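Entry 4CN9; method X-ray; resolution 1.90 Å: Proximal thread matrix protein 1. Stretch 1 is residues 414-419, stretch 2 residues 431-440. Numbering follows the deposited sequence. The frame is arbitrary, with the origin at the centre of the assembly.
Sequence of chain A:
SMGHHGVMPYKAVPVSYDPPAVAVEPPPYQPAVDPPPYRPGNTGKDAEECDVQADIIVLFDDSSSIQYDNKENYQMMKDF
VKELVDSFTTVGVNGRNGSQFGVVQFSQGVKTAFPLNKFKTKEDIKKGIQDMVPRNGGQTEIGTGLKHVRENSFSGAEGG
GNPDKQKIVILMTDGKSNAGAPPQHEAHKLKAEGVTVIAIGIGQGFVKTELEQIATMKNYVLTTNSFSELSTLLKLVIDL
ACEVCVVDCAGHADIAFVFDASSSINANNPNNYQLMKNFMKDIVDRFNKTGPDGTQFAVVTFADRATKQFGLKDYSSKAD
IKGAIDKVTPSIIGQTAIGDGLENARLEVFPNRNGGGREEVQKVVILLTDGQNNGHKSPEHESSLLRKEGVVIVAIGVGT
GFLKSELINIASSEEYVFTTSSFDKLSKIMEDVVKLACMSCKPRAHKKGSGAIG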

ATOM      1  N   GLU A 414      -0.312   2.013   6.966  1.00 18.55           N
ATOM      2  CA  GLU A 414      -1.033   2.236   8.218  1.00 18.89           C
ATOM      3  C   GLU A 414      -2.473   1.747   8.136  1.00 23.21           C
ATOM      4  O   GLU A 414      -3.089   1.444   9.154  1.00 21.57           O
ATOM      5  N   GLU A 415      -3.002   1.613   6.926  1.00 18.98           N
ATOM      6  CA  GLU A 415      -4.304   0.987   6.755  1.00 20.37           C
ATOM      7  C   GLU A 415      -4.286  -0.503   7.099  1.00 23.02           C
ATOM      8  O   GLU A 415      -5.350  -1.106   7.319  1.00 20.51           O
ATOM      9  N   TYR A 416      -3.088  -1.094   7.148  1.00 16.48           N
ATOM     10  CA  TYR A 416      -2.936  -2.527   7.403  1.00 17.30           C
ATOM     11  C   TYR A 416      -2.486  -2.772   8.844  1.00 14.60           C
ATOM     12  O   TYR A 416      -1.980  -3.852   9.163  1.00 17.27           O
ATOM     13  N   VAL A 417      -2.677  -1.760   9.684  1.00 13.69           N
ATOM     14  CA  VAL A 417      -2.410  -1.806  11.118  1.00 16.69           C
ATOM     15  C   VAL A 417      -3.721  -1.910  11.908  1.00 19.32           C
ATOM     16  O   VAL A 417      -4.647  -1.131  11.708  1.00 15.50           O
ATOM     17  N   PHE A 418      -3.780  -2.868  12.828  1.00 20.33           N
ATOM     18  CA  PHE A 418      -4.980  -3.119  13.604  1.00 15.70           C
ATOM     19  C   PHE A 418      -4.613  -3.230  15.071  1.00 19.75           C
ATOM     20  O   PHE A 418      -3.557  -3.775  15.411  1.00 17.63           O
ATOM     21  N   THR A 419      -5.481  -2.703  15.937  1.00 18.91           N
ATOM     22  CA  THR A 419      -5.284  -2.781  17.384  1.00 21.97           C
ATOM     23  C   THR A 419      -6.611  -3.167  18.054  1.00 24.81           C
ATOM     24  O   THR A 419      -7.690  -2.781  17.595  1.00 21.83           O
ATOM     25  N   GLU A 431     -12.723  -9.645   9.545  1.00 26.67           N
ATOM     26  CA  GLU A 431     -13.112  -9.454   8.150  1.00 26.54           C
ATOM     27  C   GLU A 431     -12.106  -8.573   7.424  1.00 22.66           C
ATOM     28  O   GLU A 431     -11.712  -8.863   6.296  1.00 24.60           O
ATOM     29  N   ASP A 432     -11.706  -7.487   8.072  1.00 22.80           N
ATOM     30  CA  ASP A 432     -10.742  -6.577   7.482  1.00 25.23           C
ATOM     31  C   ASP A 432      -9.397  -7.264   7.289  1.00 18.68           C
ATOM     32  O   ASP A 432      -8.738  -7.054   6.273  1.00 21.01           O
ATOM     33  N   VAL A 433      -8.986  -8.095   8.236  1.00 20.32           N
ATOM     34  CA  VAL A 433      -7.691  -8.769   8.094  1.00 18.79           C
ATOM     35  C   VAL A 433      -7.725  -9.784   6.959  1.00 19.52           C
ATOM     36  O   VAL A 433      -6.797  -9.852   6.178  1.00 20.23           O
ATOM     37  N   VAL A 434      -8.815 -10.545   6.851  1.00 22.07           N
ATOM     38  CA  VAL A 434      -8.992 -11.506   5.756  1.00 20.34           C
ATOM     39  C   VAL A 434      -8.921 -10.844   4.372  1.00 19.85           C
ATOM     40  O   VAL A 434      -8.289 -11.388   3.455  1.00 19.10           O
ATOM     41  N   LYS A 435      -9.557  -9.682   4.214  1.00 20.46           N
ATOM     42  CA  LYS A 435      -9.530  -8.976   2.936  1.00 23.65           C
ATOM     43  C   LYS A 435      -8.105  -8.637   2.541  1.00 22.93           C
ATOM     44  O   LYS A 435      -7.774  -8.670   1.362  1.00 21.72           O
ATOM     45  N   LEU A 436      -7.267  -8.297   3.516  1.00 21.86           N
ATOM     46  CA  LEU A 436      -5.854  -8.057   3.229  1.00 17.55           C
ATOM     47  C   LEU A 436      -5.095  -9.376   2.999  1.00 20.29           C
ATOM     48  O   LEU A 436      -4.297  -9.481   2.080  1.00 20.24           O
ATOM     49  N   ALA A 437      -5.329 -10.382   3.840  1.00 18.56           N
ATOM     50  CA  ALA A 437      -4.664 -11.664   3.669  1.00 19.30           C
ATOM     51  C   ALA A 437      -4.962 -12.253   2.294  1.00 19.69           C
ATOM     52  O   ALA A 437      -4.107 -12.918   1.703  1.00 20.21           O
ATOM     53  N   CYS A 438      -6.172 -12.007   1.788  1.00 19.81           N
ATOM     54  CA  CYS A 438      -6.579 -12.505   0.476  1.00 18.64           C
ATOM     55  C   CYS A 438      -6.170 -11.612  -0.692  1.00 23.28           C
ATOM     56  O   CYS A 438      -6.477 -11.920  -1.841  1.00 21.88           O
ATOM     57  N   MET A 439      -5.513 -10.487  -0.411  1.00 20.35           N
ATOM     58  CA  MET A 439      -5.182  -9.559  -1.484  1.00 22.22           C
ATOM     59  C   MET A 439      -4.140 -10.180  -2.398  1.00 24.99           C
ATOM     60  O   MET A 439      -3.182 -10.804  -1.941  1.00 26.83           O
ATOM     61  N   SER A 440      -4.347 -10.004  -3.698  1.00 26.03           N
ATOM     62  CA  SER A 440      -3.508 -10.609  -4.721  1.00 28.27           C
ATOM     63  C   SER A 440      -3.150  -9.532  -5.739  1.00 34.08           C
ATOM     64  O   SER A 440      -4.029  -8.983  -6.419  1.00 27.45           O
TER

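Packing of the 431-440 stretch of proximal thread matrix protein 1 against the 414-419 stretch. The helix 431-437 runs nearly antiparallel to the strand 417-419, at 157° between their N-to-C directions, and the two axes approach to 10.2 Å, a spacing filled by side chains. No hydrogen bond crosses between the stretches; the contact rests on apolar packing and one CH-pi interaction, and buries 283 Å² counted over both sides.

Glu431 opens the stretch out of reach of the strand; its chi1 and chi2 are both m, and its two carboxylate oxygens are hydrogen-bonded elsewhere in the structure. Asp432 is the first residue to touch. Its CA-to-CB bond points toward stretch 1, and its CB lies 3.6 Å from CE2 of Phe418, the closest approach of the two residues, and sits obliquely to the ring. With chi1 m (-75°), the carboxylate of this exposed residue finds no polar partner across the contact.

Val433, buried and with chi1 t, sends its CA-to-CB bond sideways, yet its CG2 methyl settles over one face of the Phe418 ring. CG2 of Val433 is 3.8 Å from CE1 of Phe418 and 3.9 Å from the centroid of that ring, only 14° off the ring normal, which is the geometry of a CH-pi contact. Phe418 itself points toward the helix with chi1 m and chi2 87°, and has the largest covered area of any residue here, 77 Å². Its neighbours Val417, which points away, and Thr419, which is out of reach, leave it as the one strand side chain that meets the helix.

Val434 (chi1 t) and Lys435 lie out of reach. The lysine is m at chi1 and extended beyond it, t at chi2, chi3 and chi4.

One turn after Asp432, Leu436 again points toward stretch 1, in the m, t rotamer, and joins the two aromatic residues. Its CD1 methyl is 3.6 Å from CD1 of Tyr416 and 3.7 Å from CE1 of Phe418; it meets the phenylalanine at the ring edge, near the ring plane, and the tyrosine obliquely. The same CD1 of Leu436 also comes within 4.4 Å of the backbone O of Glu415. Tyr416 and Leu436 mark the nearest backbone approach, 7.5 Å between their CA atoms. Tyr416 leaves its backbone sideways, but with chi1 m (-54°) the end of its side chain comes nearer to stretch 2.

Ala437 and Cys438 make no contact with stretch 1, and Cys438 (chi1 m) is covalently bonded to a group elsewhere in the structure. Met439 returns to the interface with its CA-to-CB bond pointing toward stretch 1. Its chi1 and chi2 are t and its chi3 is p, and its terminal CE lies 4.0 Å from OH of Tyr416, a van der Waals contact at the far end of the tyrosine. Ser440, with chi1 t, is again out of reach.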

ATOM      1  CB  GLU A 414      -0.963   3.714   8.659  1.00 24.92           C
ATOM      2  CG  GLU A 414      -1.518   3.933  10.056  1.00 31.28           C
ATOM      3  CD  GLU A 414      -1.108   5.269  10.688  1.00 38.03           C
ATOM      4  OE1 GLU A 414      -0.191   5.946  10.168  1.00 36.28           O
ATOM      5  OE2 GLU A 414      -1.703   5.622  11.732  1.00 41.94           O
ATOM      6  CB  GLU A 415      -4.800   1.181   5.318  1.00 28.15           C
ATOM      7  CG  GLU A 415      -5.013   2.641   4.954  1.00 32.42           C
ATOM      8  CD  GLU A 415      -6.220   3.224   5.646  1.00 39.57           C
ATOM      9  OE1 GLU A 415      -7.110   2.440   6.045  1.00 45.35           O
ATOM     10  OE2 GLU A 415      -6.289   4.463   5.802  1.00 43.94           O
ATOM     11  CB  TYR A 416      -1.914  -3.176   6.464  1.00 20.47           C
ATOM     12  CG  TYR A 416      -2.127  -2.963   4.967  1.00 19.25           C
ATOM     13  CD1 TYR A 416      -3.286  -2.370   4.462  1.00 21.85           C
ATOM     14  CD2 TYR A 416      -1.149  -3.342   4.069  1.00 19.11           C
ATOM     15  CE1 TYR A 416      -3.454  -2.171   3.086  1.00 20.82           C
ATOM     16  CE2 TYR A 416      -1.310  -3.156   2.697  1.00 23.90           C
ATOM     17  CZ  TYR A 416      -2.459  -2.574   2.214  1.00 23.04           C
ATOM     18  OH  TYR A 416      -2.570  -2.373   0.859  1.00 26.29           O
ATOM     19  CB  VAL A 417      -1.680  -0.518  11.587  1.00 16.84           C
ATOM     20  CG1 VAL A 417      -1.627  -0.426  13.119  1.00 17.75           C
ATOM     21  CG2 VAL A 417      -0.300  -0.444  11.009  1.00 17.36           C
ATOM     22  CB  PHE A 418      -5.645  -4.421  13.159  1.00 18.84           C
ATOM     23  CG  PHE A 418      -6.076  -4.425  11.733  1.00 16.99           C
ATOM     24  CD1 PHE A 418      -5.198  -4.802  10.730  1.00 16.92           C
ATOM     25  CD2 PHE A 418      -7.361  -4.037  11.387  1.00 21.40           C
ATOM     26  CE1 PHE A 418      -5.598  -4.798   9.400  1.00 18.50           C
ATOM     27  CE2 PHE A 418      -7.764  -4.024  10.071  1.00 21.68           C
ATOM     28  CZ  PHE A 418      -6.890  -4.410   9.073  1.00 21.05           C
ATOM     29  CB  THR A 419      -4.763  -1.441  17.998  1.00 22.48           C
ATOM     30  OG1 THR A 419      -5.737  -0.406  17.821  1.00 25.14           O
ATOM     31  CG2 THR A 419      -3.455  -0.985  17.361  1.00 24.71           C
ATOM     32  CB  GLU A 431     -14.501  -8.820   8.034  1.00 32.75           C
ATOM     33  CG  GLU A 431     -15.637  -9.728   8.441  1.00 36.16           C
ATOM     34  CD  GLU A 431     -15.521 -11.107   7.833  1.00 38.22           C
ATOM     35  OE1 GLU A 431     -15.417 -11.208   6.588  1.00 38.80           O
ATOM     36  OE2 GLU A 431     -15.515 -12.088   8.608  1.00 38.64           O
ATOM     37  CB  ASP A 432     -10.581  -5.321   8.342  1.00 27.99           C
ATOM     38  CG  ASP A 432     -11.759  -4.372   8.216  1.00 36.98           C
ATOM     39  OD1 ASP A 432     -12.477  -4.456   7.199  1.00 35.86           O
ATOM     40  OD2 ASP A 432     -11.960  -3.538   9.130  1.00 41.36           O
ATOM     41  CB  VAL A 433      -7.188  -9.389   9.418  1.00 19.60           C
ATOM     42  CG1 VAL A 433      -5.983 -10.285   9.183  1.00 19.22           C
ATOM     43  CG2 VAL A 433      -6.840  -8.278  10.405  1.00 17.03           C
ATOM     44  CB  VAL A 434     -10.320 -12.304   5.926  1.00 24.75           C
ATOM     45  CG1 VAL A 434     -10.668 -13.078   4.675  1.00 26.88           C
ATOM     46  CG2 VAL A 434     -10.213 -13.257   7.121  1.00 24.36           C
ATOM     47  CB  LYS A 435     -10.331  -7.669   2.968  1.00 25.90           C
ATOM     48  CG  LYS A 435     -11.845  -7.830   2.930  1.00 31.55           C
ATOM     49  CD  LYS A 435     -12.516  -6.453   2.929  1.00 37.67           C
ATOM     50  CE  LYS A 435     -14.023  -6.542   3.143  1.00 48.57           C
ATOM     51  NZ  LYS A 435     -14.656  -5.189   3.220  1.00 55.83           N
ATOM     52  CB  LEU A 436      -5.209  -7.255   4.363  1.00 20.21           C
ATOM     53  CG  LEU A 436      -5.865  -5.897   4.642  1.00 23.28           C
ATOM     54  CD1 LEU A 436      -5.185  -5.180   5.792  1.00 23.01           C
ATOM     55  CD2 LEU A 436      -5.849  -5.026   3.400  1.00 28.11           C
ATOM     56  CB  ALA A 437      -5.076 -12.645   4.760  1.00 20.47           C
ATOM     57  CB  CYS A 438      -8.109 -12.712   0.445  1.00 22.90           C
ATOM     58  SG  CYS A 438      -8.616 -14.158   1.420  1.00 28.14           S
ATOM     59  CB  MET A 439      -4.674  -8.231  -0.932  1.00 27.10           C
ATOM     60  CG  MET A 439      -4.663  -7.097  -1.956  1.00 33.92           C
ATOM     61  SD  MET A 439      -4.093  -5.548  -1.210  1.00 46.44           S
ATOM     62  CE  MET A 439      -2.459  -6.085  -0.729  1.00 24.17           C
ATOM     63  CB  SER A 440      -4.264 -11.756  -5.402  1.00 27.23           C
ATOM     64  OG  SER A 440      -3.466 -12.339  -6.413  1.00 38.98           O
TER